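PDB 4FC4: nitrite transporter NirC from Salmonella enterica subsp. enterica serovar Typhimurium, which carries nitrite across the cytoplasmic membrane in both directions, as a pentameric channel of the formate/nitrite transporter (FNT) family. Local coordinates for residues 162-167 with 185-190; 156-161 with 234-239; 44-49 with 136-141. All blocks are in the same frame, centred on the assembly; numbering follows the deposited sequence.

Interactions 1 and 2 share helix 150-172, using successive stretches of it: 162-167 packs against helix 177-192 and 156-161 against helix 219-248. Their centres lie 11 Å apart and their atoms meet directly, Phe190 CD1 of interaction 1 standing 3.6 Å from Cys160 SG of interaction 2, and Cys165 SG 4.1 Å from Gly237 CA. Both also touch the second subunit. Interaction 3 is separate, its centre about 20 Å from that of interaction 1 and about 24 Å from that of interaction 2, and its helix 24-51 reaches the third subunit. Helix 137-147 of interaction 3 is followed in the chain by helix 150-172.

Interaction 1 (162-167 with 185-190); sequences WLVCLA and WCLLAF
Phe190 supplies the one aromatic ring that bridges the two segments, and CG2 of Val164 meets it obliquely. The methyl sits 3.6 Å from Phe190 CD2 and only slightly farther from CE2. Val164 has CG1 anti to the backbone N (chi1 -180°), which leaves CG2 beside that nitrogen and directed at the ring. The indole of Trp162 turns to helix 219-248 instead, where its ring meets that of Phe240 with the planes at about 50°.

Around Phe190 the contact is aliphatic. Leu163 points toward helix 177-192 and its CD1 settles 3.7 Å from Ala189 CB, close also to the backbone N and CB of Phe190. Leu163 CA and Cys186 CA, 5.4 Å apart, are the nearest CA pair across the two segments. Cys186, Ala167 and Ala189 contribute small side chains to the interface, and Ala167 CB packs 3.6 Å from Cys186 CB. The thiol of Cys186, anti to its own carbonyl carbon, lies against the backbone of 162-167, with SG 3.4 Å from Leu163 O. That carbonyl oxygen already accepts the helical bond from Ala167 N, and no hydrogen bond joins the segments, so apolar contact carries the interface.

Every touching residue is buried. Leu69 of helix 67-75 covers Val164, Ala167 and Leu187, while Tyr195 packs on Leu163 and Phe190; Tyr37 and Ile67 of the second subunit lie on Leu166 and Ala189. With local axes 8.6 Å apart and 174° between their directions, this is an antiparallel helical hairpin of consecutive membrane helices, 150-172 and 177-192, within the aquaporin-like helical bundle of the FNT family.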
ATOM      1  N   TRP B 162       4.956 -20.502  13.849  1.00 45.29           N
ATOM      2  CA  TRP B 162       3.890 -19.754  14.490  1.00 43.45           C
ATOM      3  C   TRP B 162       3.454 -18.697  13.524  1.00 44.99           C
ATOM      4  O   TRP B 162       2.267 -18.623  13.184  1.00 47.75           O
ATOM      5  CB  TRP B 162       4.386 -19.112  15.792  1.00 40.62           C
ATOM      6  CG  TRP B 162       3.266 -19.008  16.810  1.00 42.03           C
ATOM      7  CD1 TRP B 162       1.904 -19.189  16.580  1.00 42.34           C
ATOM      8  CD2 TRP B 162       3.368 -18.673  18.223  1.00 42.09           C
ATOM      9  NE1 TRP B 162       1.182 -19.013  17.716  1.00 43.13           N
ATOM     10  CE2 TRP B 162       1.997 -18.690  18.747  1.00 46.69           C
ATOM     11  CE3 TRP B 162       4.422 -18.414  19.094  1.00 45.73           C
ATOM     12  CZ2 TRP B 162       1.712 -18.460  20.121  1.00 49.34           C
ATOM     13  CZ3 TRP B 162       4.131 -18.156  20.463  1.00 46.75           C
ATOM     14  CH2 TRP B 162       2.808 -18.171  20.952  1.00 49.47           C
ATOM     15  N   LEU B 163       4.417 -17.895  13.044  1.00 39.26           N
ATOM     16  CA  LEU B 163       4.102 -16.726  12.268  1.00 40.56           C
ATOM     17  C   LEU B 163       3.581 -17.144  10.877  1.00 43.44           C
ATOM     18  O   LEU B 163       2.604 -16.601  10.390  1.00 40.11           O
ATOM     19  CB  LEU B 163       5.308 -15.746  12.168  1.00 37.20           C
ATOM     20  CG  LEU B 163       5.348 -14.795  13.359  1.00 37.51           C
ATOM     21  CD1 LEU B 163       6.701 -14.084  13.538  1.00 38.16           C
ATOM     22  CD2 LEU B 163       4.186 -13.787  13.260  1.00 36.14           C
ATOM     23  N   VAL B 164       4.233 -18.114  10.244  1.00 42.90           N
ATOM     24  CA  VAL B 164       3.807 -18.560   8.919  1.00 42.43           C
ATOM     25  C   VAL B 164       2.402 -19.250   8.964  1.00 45.81           C
ATOM     26  O   VAL B 164       1.528 -18.923   8.128  1.00 45.89           O
ATOM     27  CB  VAL B 164       4.884 -19.450   8.255  1.00 38.99           C
ATOM     28  CG1 VAL B 164       4.419 -19.900   6.861  1.00 35.32           C
ATOM     29  CG2 VAL B 164       6.196 -18.697   8.238  1.00 31.54           C
ATOM     30  N   CYS B 165       2.197 -20.179   9.917  1.00 41.45           N
ATOM     31  CA  CYS B 165       0.839 -20.663  10.198  1.00 42.28           C
ATOM     32  C   CYS B 165      -0.154 -19.569  10.584  1.00 42.29           C
ATOM     33  O   CYS B 165      -1.331 -19.669  10.250  1.00 49.97           O
ATOM     34  CB  CYS B 165       0.842 -21.747  11.245  1.00 41.67           C
ATOM     35  SG  CYS B 165       1.497 -23.266  10.530  1.00 51.30           S
ATOM     36  N   LEU B 166       0.292 -18.528  11.289  1.00 39.37           N
ATOM     37  CA  LEU B 166      -0.598 -17.419  11.567  1.00 40.61           C
ATOM     38  C   LEU B 166      -1.048 -16.734  10.258  1.00 45.68           C
ATOM     39  O   LEU B 166      -2.214 -16.345  10.130  1.00 48.96           O
ATOM     40  CB  LEU B 166       0.024 -16.424  12.555  1.00 39.91           C
ATOM     41  CG  LEU B 166      -0.218 -16.899  14.008  1.00 42.12           C
ATOM     42  CD1 LEU B 166       0.829 -16.340  14.985  1.00 42.12           C
ATOM     43  CD2 LEU B 166      -1.642 -16.612  14.476  1.00 38.84           C
ATOM     44  N   ALA B 167      -0.140 -16.635   9.273  1.00 41.30           N
ATOM     45  CA  ALA B 167      -0.451 -16.038   7.994  1.00 37.13           C
ATOM     46  C   ALA B 167      -1.464 -16.935   7.275  1.00 38.45           C
ATOM     47  O   ALA B 167      -2.455 -16.468   6.728  1.00 38.18           O
ATOM     48  CB  ALA B 167       0.826 -15.877   7.185  1.00 37.24           C
ATOM     49  N   TRP B 185       2.685  -9.309   6.468  1.00 36.30           N
ATOM     50  CA  TRP B 185       3.017  -8.930   7.828  1.00 35.21           C
ATOM     51  C   TRP B 185       3.789 -10.018   8.462  1.00 38.87           C
ATOM     52  O   TRP B 185       4.793  -9.756   9.144  1.00 40.16           O
ATOM     53  CB  TRP B 185       1.793  -8.680   8.687  1.00 34.91           C
ATOM     54  CG  TRP B 185       1.278  -7.291   8.680  1.00 34.03           C
ATOM     55  CD1 TRP B 185       0.027  -6.841   8.229  1.00 37.10           C
ATOM     56  CD2 TRP B 185       1.963  -6.100   9.160  1.00 33.96           C
ATOM     57  NE1 TRP B 185      -0.119  -5.499   8.398  1.00 30.38           N
ATOM     58  CE2 TRP B 185       1.016  -4.975   8.955  1.00 34.14           C
ATOM     59  CE3 TRP B 185       3.235  -5.842   9.695  1.00 34.69           C
ATOM     60  CZ2 TRP B 185       1.372  -3.639   9.260  1.00 37.04           C
ATOM     61  CZ3 TRP B 185       3.571  -4.513  10.030  1.00 38.14           C
ATOM     62  CH2 TRP B 185       2.659  -3.429   9.817  1.00 38.63           C
ATOM     63  N   CYS B 186       3.356 -11.255   8.250  1.00 35.66           N
ATOM     64  CA  CYS B 186       3.957 -12.361   9.019  1.00 36.81           C
ATOM     65  C   CYS B 186       5.336 -12.707   8.530  1.00 37.44           C
ATOM     66  O   CYS B 186       6.196 -13.077   9.314  1.00 38.30           O
ATOM     67  CB  CYS B 186       3.083 -13.611   8.939  1.00 33.77           C
ATOM     68  SG  CYS B 186       1.604 -13.387   9.894  1.00 34.78           S
ATOM     69  N   LEU B 187       5.521 -12.632   7.212  1.00 36.70           N
ATOM     70  CA  LEU B 187       6.841 -12.846   6.639  1.00 35.17           C
ATOM     71  C   LEU B 187       7.813 -11.665   6.943  1.00 34.76           C
ATOM     72  O   LEU B 187       8.957 -11.928   7.253  1.00 38.38           O
ATOM     73  CB  LEU B 187       6.716 -13.183   5.146  1.00 32.36           C
ATOM     74  CG  LEU B 187       6.404 -14.667   4.896  1.00 31.46           C
ATOM     75  CD1 LEU B 187       5.188 -15.162   5.703  1.00 28.79           C
ATOM     76  CD2 LEU B 187       6.230 -14.879   3.387  1.00 30.97           C
ATOM     77  N   LEU B 188       7.377 -10.389   6.897  1.00 37.23           N
ATOM     78  CA  LEU B 188       8.190  -9.307   7.546  1.00 36.86           C
ATOM     79  C   LEU B 188       8.723  -9.748   8.928  1.00 37.72           C
ATOM     80  O   LEU B 188       9.924  -9.658   9.241  1.00 38.88           O
ATOM     81  CB  LEU B 188       7.384  -8.022   7.684  1.00 35.78           C
ATOM     82  CG  LEU B 188       8.012  -6.819   8.404  1.00 36.73           C
ATOM     83  CD1 LEU B 188       9.365  -6.417   7.807  1.00 37.24           C
ATOM     84  CD2 LEU B 188       7.080  -5.638   8.295  1.00 33.60           C
ATOM     85  N   ALA B 189       7.804 -10.265   9.741  1.00 34.83           N
ATOM     86  CA  ALA B 189       8.064 -10.501  11.133  1.00 34.65           C
ATOM     87  C   ALA B 189       9.029 -11.708  11.290  1.00 37.20           C
ATOM     88  O   ALA B 189       9.976 -11.603  12.067  1.00 34.83           O
ATOM     89  CB  ALA B 189       6.757 -10.755  11.912  1.00 33.51           C
ATOM     90  N   PHE B 190       8.808 -12.822  10.605  1.00 33.08           N
ATOM     91  CA  PHE B 190       9.692 -13.956  10.873  1.00 38.14           C
ATOM     92  C   PHE B 190      11.097 -13.740  10.331  1.00 40.26           C
ATOM     93  O   PHE B 190      12.078 -14.039  11.014  1.00 47.45           O
ATOM     94  CB  PHE B 190       9.053 -15.301  10.522  1.00 37.63           C
ATOM     95  CG  PHE B 190       9.605 -15.956   9.283  1.00 44.50           C
ATOM     96  CD1 PHE B 190      10.934 -16.467   9.242  1.00 41.43           C
ATOM     97  CD2 PHE B 190       8.785 -16.141   8.159  1.00 40.98           C
ATOM     98  CE1 PHE B 190      11.427 -17.050   8.077  1.00 41.37           C
ATOM     99  CE2 PHE B 190       9.283 -16.759   7.034  1.00 38.56           C
ATOM    100  CZ  PHE B 190      10.598 -17.198   6.978  1.00 37.81           C
TER

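Interaction 2 (156-161 with 234-239); sequences KGALCN and TLSGVV
Thr234 opens the segment facing away from 156-161, its OG1 bonded to Thr230 O one turn earlier in its own helix. Leu235 follows, and its CD2 makes a loose apolar contact with Ala158 CB at 4.3 Å. Ser236 is the polar centre: OG donates to Ala158 O over 2.7 Å, arriving in the carbonyl plane on a lone pair with a C=O...donor angle of 122°. Its chi1 of 52° places OG between the backbone N and the carbonyl carbon, and there the hydroxyl also presses on Asn161 CB at 3.1 Å. Its one proton goes to Ala158 O; Asn233 O is a second carbonyl within bonding distance, with which that proton can at most be shared.

Ser236 CA and Ala158 CA come within 5.0 Å, as expected where small residues let two transmembrane helices of the FNT bundle cross closely; the local axes are 7.4 Å apart and 42° from parallel. Gly237, having no side chain, lets Asn161 ND2 come to 3.9 Å from its CA. That amide nitrogen is buried and has its hydrogen-bond partners in Asn233 O and Thr81 O. From Ser236 to Val239 the helix widens into a pi-type turn.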
ATOM      1  N   LYS B 156      13.851 -21.060  17.214  1.00 46.30           N
ATOM      2  CA  LYS B 156      13.671 -20.175  16.113  1.00 47.44           C
ATOM      3  C   LYS B 156      12.749 -20.733  15.057  1.00 47.13           C
ATOM      4  O   LYS B 156      11.948 -19.977  14.424  1.00 45.49           O
ATOM      5  CB  LYS B 156      14.998 -19.786  15.518  1.00 50.35           C
ATOM      6  CG  LYS B 156      15.444 -18.472  16.061  1.00 48.09           C
ATOM      7  CD  LYS B 156      16.923 -18.531  16.218  1.00 51.30           C
ATOM      8  CE  LYS B 156      17.581 -17.831  15.066  1.00 51.88           C
ATOM      9  NZ  LYS B 156      18.711 -17.073  15.652  1.00 46.57           N
ATOM     10  N   GLY B 157      12.860 -22.035  14.843  1.00 44.10           N
ATOM     11  CA  GLY B 157      11.949 -22.720  13.945  1.00 45.44           C
ATOM     12  C   GLY B 157      10.528 -22.748  14.516  1.00 47.22           C
ATOM     13  O   GLY B 157       9.533 -22.606  13.787  1.00 47.20           O
ATOM     14  N   ALA B 158      10.418 -22.891  15.833  1.00 48.45           N
ATOM     15  CA  ALA B 158       9.093 -22.832  16.449  1.00 49.61           C
ATOM     16  C   ALA B 158       8.534 -21.416  16.258  1.00 46.19           C
ATOM     17  O   ALA B 158       7.402 -21.268  15.797  1.00 46.59           O
ATOM     18  CB  ALA B 158       9.126 -23.262  17.918  1.00 47.61           C
ATOM     19  N   LEU B 159       9.337 -20.382  16.512  1.00 44.12           N
ATOM     20  CA  LEU B 159       8.823 -19.018  16.379  1.00 43.01           C
ATOM     21  C   LEU B 159       8.441 -18.648  14.896  1.00 45.07           C
ATOM     22  O   LEU B 159       7.443 -17.976  14.626  1.00 40.90           O
ATOM     23  CB  LEU B 159       9.827 -18.047  16.952  1.00 43.92           C
ATOM     24  CG  LEU B 159       9.860 -17.909  18.472  1.00 47.12           C
ATOM     25  CD1 LEU B 159      11.203 -17.319  18.865  1.00 44.58           C
ATOM     26  CD2 LEU B 159       8.724 -17.073  19.058  1.00 46.67           C
ATOM     27  N   CYS B 160       9.244 -19.110  13.949  1.00 43.57           N
ATOM     28  CA  CYS B 160       8.942 -18.924  12.566  1.00 44.47           C
ATOM     29  C   CYS B 160       7.532 -19.458  12.174  1.00 43.61           C
ATOM     30  O   CYS B 160       6.718 -18.708  11.636  1.00 42.03           O
ATOM     31  CB  CYS B 160      10.023 -19.593  11.700  1.00 43.83           C
ATOM     32  SG  CYS B 160       9.492 -19.631   9.977  1.00 45.01           S
ATOM     33  N   ASN B 161       7.262 -20.729  12.464  1.00 41.92           N
ATOM     34  CA  ASN B 161       6.084 -21.389  11.947  1.00 43.21           C
ATOM     35  C   ASN B 161       4.809 -20.976  12.634  1.00 43.43           C
ATOM     36  O   ASN B 161       3.709 -21.095  12.083  1.00 45.89           O
ATOM     37  CB  ASN B 161       6.215 -22.925  11.952  1.00 45.94           C
ATOM     38  CG  ASN B 161       5.391 -23.556  10.838  1.00 44.58           C
ATOM     39  OD1 ASN B 161       5.236 -22.916   9.837  1.00 42.69           O
ATOM     40  ND2 ASN B 161       4.836 -24.798  11.022  1.00 47.96           N
ATOM     41  N   THR B 234       7.400 -27.817  13.333  1.00 46.14           N
ATOM     42  CA  THR B 234       6.372 -28.803  13.615  1.00 49.90           C
ATOM     43  C   THR B 234       5.716 -28.585  14.982  1.00 52.63           C
ATOM     44  O   THR B 234       4.500 -28.555  15.059  1.00 54.92           O
ATOM     45  CB  THR B 234       6.953 -30.235  13.544  1.00 49.92           C
ATOM     46  OG1 THR B 234       7.595 -30.391  12.271  1.00 52.68           O
ATOM     47  CG2 THR B 234       5.867 -31.284  13.698  1.00 47.17           C
ATOM     48  N   LEU B 235       6.515 -28.413  16.036  1.00 51.77           N
ATOM     49  CA  LEU B 235       6.006 -27.885  17.321  1.00 52.49           C
ATOM     50  C   LEU B 235       4.933 -26.763  17.229  1.00 48.97           C
ATOM     51  O   LEU B 235       3.832 -26.900  17.760  1.00 53.80           O
ATOM     52  CB  LEU B 235       7.147 -27.396  18.241  1.00 48.82           C
ATOM     53  CG  LEU B 235       6.621 -26.850  19.573  1.00 48.96           C
ATOM     54  CD1 LEU B 235       5.804 -27.910  20.305  1.00 50.53           C
ATOM     55  CD2 LEU B 235       7.741 -26.398  20.496  1.00 52.34           C
ATOM     56  N   SER B 236       5.280 -25.642  16.625  1.00 46.42           N
ATOM     57  CA  SER B 236       4.366 -24.476  16.577  1.00 45.00           C
ATOM     58  C   SER B 236       3.125 -24.713  15.663  1.00 47.05           C
ATOM     59  O   SER B 236       2.021 -24.282  15.995  1.00 50.84           O
ATOM     60  CB  SER B 236       5.123 -23.209  16.215  1.00 42.05           C
ATOM     61  OG  SER B 236       5.898 -23.370  15.026  1.00 46.54           O
ATOM     62  N   GLY B 237       3.295 -25.451  14.563  1.00 46.78           N
ATOM     63  CA  GLY B 237       2.200 -25.773  13.667  1.00 44.37           C
ATOM     64  C   GLY B 237       1.210 -26.685  14.348  1.00 46.71           C
ATOM     65  O   GLY B 237       0.023 -26.396  14.375  1.00 47.85           O
ATOM     66  N   VAL B 238       1.709 -27.784  14.916  1.00 48.16           N
ATOM     67  CA  VAL B 238       0.891 -28.806  15.575  1.00 48.76           C
ATOM     68  C   VAL B 238       0.261 -28.266  16.872  1.00 50.45           C
ATOM     69  O   VAL B 238      -0.943 -28.414  17.080  1.00 51.00           O
ATOM     70  CB  VAL B 238       1.724 -30.100  15.846  1.00 51.11           C
ATOM     71  CG1 VAL B 238       0.956 -31.140  16.676  1.00 51.79           C
ATOM     72  CG2 VAL B 238       2.196 -30.697  14.523  1.00 50.35           C
ATOM     73  N   VAL B 239       1.068 -27.618  17.719  1.00 50.34           N
ATOM     74  CA  VAL B 239       0.661 -27.328  19.107  1.00 52.26           C
ATOM     75  C   VAL B 239       0.148 -25.905  19.276  1.00 50.94           C
ATOM     76  O   VAL B 239      -0.999 -25.703  19.695  1.00 51.34           O
ATOM     77  CB  VAL B 239       1.766 -27.640  20.152  1.00 52.37           C
ATOM     78  CG1 VAL B 239       1.305 -27.251  21.548  1.00 55.20           C
ATOM     79  CG2 VAL B 239       2.145 -29.114  20.158  1.00 52.48           C
TER

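Interaction 3 (44-49 with 136-141); sequences LIFTLG and SIVHSV
Apolar contacts carry this crossing, and the ring of Phe46 takes part in most of them. Phe46 CG stands anti to its carbonyl carbon, which directs the ring at the start of helix 137-147. Val141 approaches at the ring edge, in plane, its CB 3.9 Å from Phe46 CE2. Ile137 CD1 and Val138 CG2 come obliquely from opposite sides of the ring plane, both meeting Phe46 CD2, the former at 3.8 Å. Ile137 has CG1 in the crowded position between backbone N and carbonyl carbon (chi1 67°), and from there CD1 reaches past the ring to the backbone of Gly49, 3.6 Å from Gly49 C. With no side chain on Gly49, this methyl can lie against the main chain itself. Leu204 and Met61 pack on Phe46, and Ala192 of the third subunit touches Leu44, Thr47 and Leu48.

The local axes run 10.5 Å apart at 105°, so the short helix 137-147 lies across the end of the transmembrane helix 24-51, joining two elements distant in the sequence of the FNT fold.

Polar bonds fix the start of the short helix. Ser136 is its N-cap: OG accepts from Val138 N over 3.1 Å, with an N-H...acceptor angle of 139°, and is also bonded to Leu130 O. Asn50, just beyond Gly49, takes the neighbouring N-H, its OD1 accepting from Ile137 N.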
ATOM      1  N   LEU B  44      14.996 -13.654  -4.241  1.00 36.65           N
ATOM      2  CA  LEU B  44      14.676 -12.223  -4.307  1.00 37.08           C
ATOM      3  C   LEU B  44      15.352 -11.504  -3.135  1.00 38.19           C
ATOM      4  O   LEU B  44      16.068 -10.510  -3.303  1.00 38.81           O
ATOM      5  CB  LEU B  44      13.162 -11.969  -4.289  1.00 32.24           C
ATOM      6  CG  LEU B  44      12.751 -10.497  -4.020  1.00 35.04           C
ATOM      7  CD1 LEU B  44      13.454  -9.513  -4.973  1.00 30.70           C
ATOM      8  CD2 LEU B  44      11.233 -10.364  -4.180  1.00 35.16           C
ATOM      9  N   ILE B  45      15.170 -12.034  -1.936  1.00 40.27           N
ATOM     10  CA  ILE B  45      15.543 -11.218  -0.771  1.00 38.98           C
ATOM     11  C   ILE B  45      17.042 -11.314  -0.530  1.00 40.28           C
ATOM     12  O   ILE B  45      17.638 -10.382  -0.075  1.00 41.45           O
ATOM     13  CB  ILE B  45      14.751 -11.587   0.494  1.00 37.40           C
ATOM     14  CG1 ILE B  45      15.064 -13.043   0.909  1.00 35.33           C
ATOM     15  CG2 ILE B  45      13.251 -11.353   0.290  1.00 34.68           C
ATOM     16  CD1 ILE B  45      14.676 -13.338   2.355  1.00 35.02           C
ATOM     17  N   PHE B  46      17.663 -12.431  -0.877  1.00 43.26           N
ATOM     18  CA  PHE B  46      19.133 -12.471  -0.850  1.00 42.50           C
ATOM     19  C   PHE B  46      19.805 -11.613  -1.922  1.00 41.81           C
ATOM     20  O   PHE B  46      20.832 -11.046  -1.665  1.00 41.85           O
ATOM     21  CB  PHE B  46      19.628 -13.899  -0.816  1.00 38.77           C
ATOM     22  CG  PHE B  46      19.536 -14.471   0.538  1.00 40.76           C
ATOM     23  CD1 PHE B  46      18.276 -14.859   1.052  1.00 41.07           C
ATOM     24  CD2 PHE B  46      20.678 -14.527   1.377  1.00 42.32           C
ATOM     25  CE1 PHE B  46      18.151 -15.345   2.359  1.00 39.75           C
ATOM     26  CE2 PHE B  46      20.565 -15.032   2.666  1.00 44.08           C
ATOM     27  CZ  PHE B  46      19.299 -15.453   3.148  1.00 44.94           C
ATOM     28  N   THR B  47      19.208 -11.482  -3.102  1.00 37.96           N
ATOM     29  CA  THR B  47      19.706 -10.549  -4.084  1.00 37.68           C
ATOM     30  C   THR B  47      19.654  -9.141  -3.520  1.00 40.92           C
ATOM     31  O   THR B  47      20.600  -8.368  -3.665  1.00 45.78           O
ATOM     32  CB  THR B  47      18.861 -10.672  -5.377  1.00 38.96           C
ATOM     33  OG1 THR B  47      18.888 -12.075  -5.751  1.00 45.56           O
ATOM     34  CG2 THR B  47      19.437  -9.829  -6.542  1.00 33.23           C
ATOM     35  N   LEU B  48      18.561  -8.788  -2.865  1.00 38.74           N
ATOM     36  CA  LEU B  48      18.434  -7.444  -2.405  1.00 39.84           C
ATOM     37  C   LEU B  48      19.379  -7.188  -1.228  1.00 44.06           C
ATOM     38  O   LEU B  48      20.072  -6.157  -1.191  1.00 46.31           O
ATOM     39  CB  LEU B  48      16.971  -7.133  -2.055  1.00 40.17           C
ATOM     40  CG  LEU B  48      15.977  -7.200  -3.247  1.00 38.79           C
ATOM     41  CD1 LEU B  48      14.542  -7.003  -2.727  1.00 39.21           C
ATOM     42  CD2 LEU B  48      16.304  -6.154  -4.300  1.00 35.24           C
ATOM     43  N   GLY B  49      19.391  -8.120  -0.278  1.00 43.32           N
ATOM     44  CA  GLY B  49      20.162  -7.981   0.951  1.00 43.51           C
ATOM     45  C   GLY B  49      21.618  -7.934   0.625  1.00 45.63           C
ATOM     46  O   GLY B  49      22.361  -7.200   1.268  1.00 53.08           O
ATOM     47  N   SER B 136      29.548 -13.455  -0.753  1.00 53.87           N
ATOM     48  CA  SER B 136      28.108 -13.416  -0.823  1.00 52.78           C
ATOM     49  C   SER B 136      27.391 -13.765   0.502  1.00 53.69           C
ATOM     50  O   SER B 136      27.728 -14.781   1.180  1.00 53.62           O
ATOM     51  CB  SER B 136      27.606 -14.364  -1.923  1.00 51.29           C
ATOM     52  OG  SER B 136      26.172 -14.593  -1.844  1.00 47.44           O
ATOM     53  N   ILE B 137      26.340 -12.993   0.805  1.00 46.90           N
ATOM     54  CA  ILE B 137      25.571 -13.254   2.018  1.00 46.93           C
ATOM     55  C   ILE B 137      24.894 -14.621   2.009  1.00 46.04           C
ATOM     56  O   ILE B 137      24.586 -15.145   3.079  1.00 49.28           O
ATOM     57  CB  ILE B 137      24.580 -12.109   2.430  1.00 44.16           C
ATOM     58  CG1 ILE B 137      23.423 -11.934   1.440  1.00 41.15           C
ATOM     59  CG2 ILE B 137      25.358 -10.800   2.601  1.00 47.12           C
ATOM     60  CD1 ILE B 137      22.219 -11.155   2.041  1.00 38.95           C
ATOM     61  N   VAL B 138      24.650 -15.169   0.822  1.00 45.90           N
ATOM     62  CA  VAL B 138      24.176 -16.550   0.676  1.00 45.91           C
ATOM     63  C   VAL B 138      25.140 -17.471   1.409  1.00 45.81           C
ATOM     64  O   VAL B 138      24.704 -18.327   2.182  1.00 49.20           O
ATOM     65  CB  VAL B 138      23.965 -16.969  -0.831  1.00 47.29           C
ATOM     66  CG1 VAL B 138      24.060 -18.475  -1.087  1.00 44.58           C
ATOM     67  CG2 VAL B 138      22.627 -16.461  -1.384  1.00 43.86           C
ATOM     68  N   HIS B 139      26.442 -17.285   1.223  1.00 47.91           N
ATOM     69  CA  HIS B 139      27.438 -18.147   1.941  1.00 48.46           C
ATOM     70  C   HIS B 139      27.599 -17.869   3.408  1.00 48.52           C
ATOM     71  O   HIS B 139      27.648 -18.825   4.198  1.00 52.07           O
ATOM     72  CB  HIS B 139      28.775 -18.186   1.234  1.00 46.06           C
ATOM     73  CG  HIS B 139      28.647 -18.584  -0.191  1.00 48.35           C
ATOM     74  ND1 HIS B 139      29.178 -17.870  -1.198  1.00 49.66           N
ATOM     75  CD2 HIS B 139      27.912 -19.612  -0.778  1.00 48.89           C
ATOM     76  CE1 HIS B 139      28.844 -18.441  -2.371  1.00 50.46           C
ATOM     77  NE2 HIS B 139      28.075 -19.512  -2.112  1.00 49.91           N
ATOM     78  N   SER B 140      27.635 -16.595   3.811  1.00 44.63           N
ATOM     79  CA  SER B 140      27.848 -16.326   5.215  1.00 45.15           C
ATOM     80  C   SER B 140      26.574 -16.645   6.026  1.00 45.31           C
ATOM     81  O   SER B 140      26.640 -17.179   7.139  1.00 45.68           O
ATOM     82  CB  SER B 140      28.383 -14.932   5.436  1.00 44.20           C
ATOM     83  OG  SER B 140      27.502 -13.987   4.896  1.00 44.81           O
ATOM     84  N   VAL B 141      25.401 -16.393   5.463  1.00 43.96           N
ATOM     85  CA  VAL B 141      24.162 -16.710   6.207  1.00 43.91           C
ATOM     86  C   VAL B 141      23.905 -18.232   6.297  1.00 47.16           C
ATOM     87  O   VAL B 141      23.547 -18.723   7.360  1.00 50.71           O
ATOM     88  CB  VAL B 141      22.940 -15.898   5.682  1.00 40.79           C
ATOM     89  CG1 VAL B 141      21.642 -16.243   6.419  1.00 37.04           C
ATOM     90  CG2 VAL B 141      23.236 -14.443   5.848  1.00 37.09           C
TER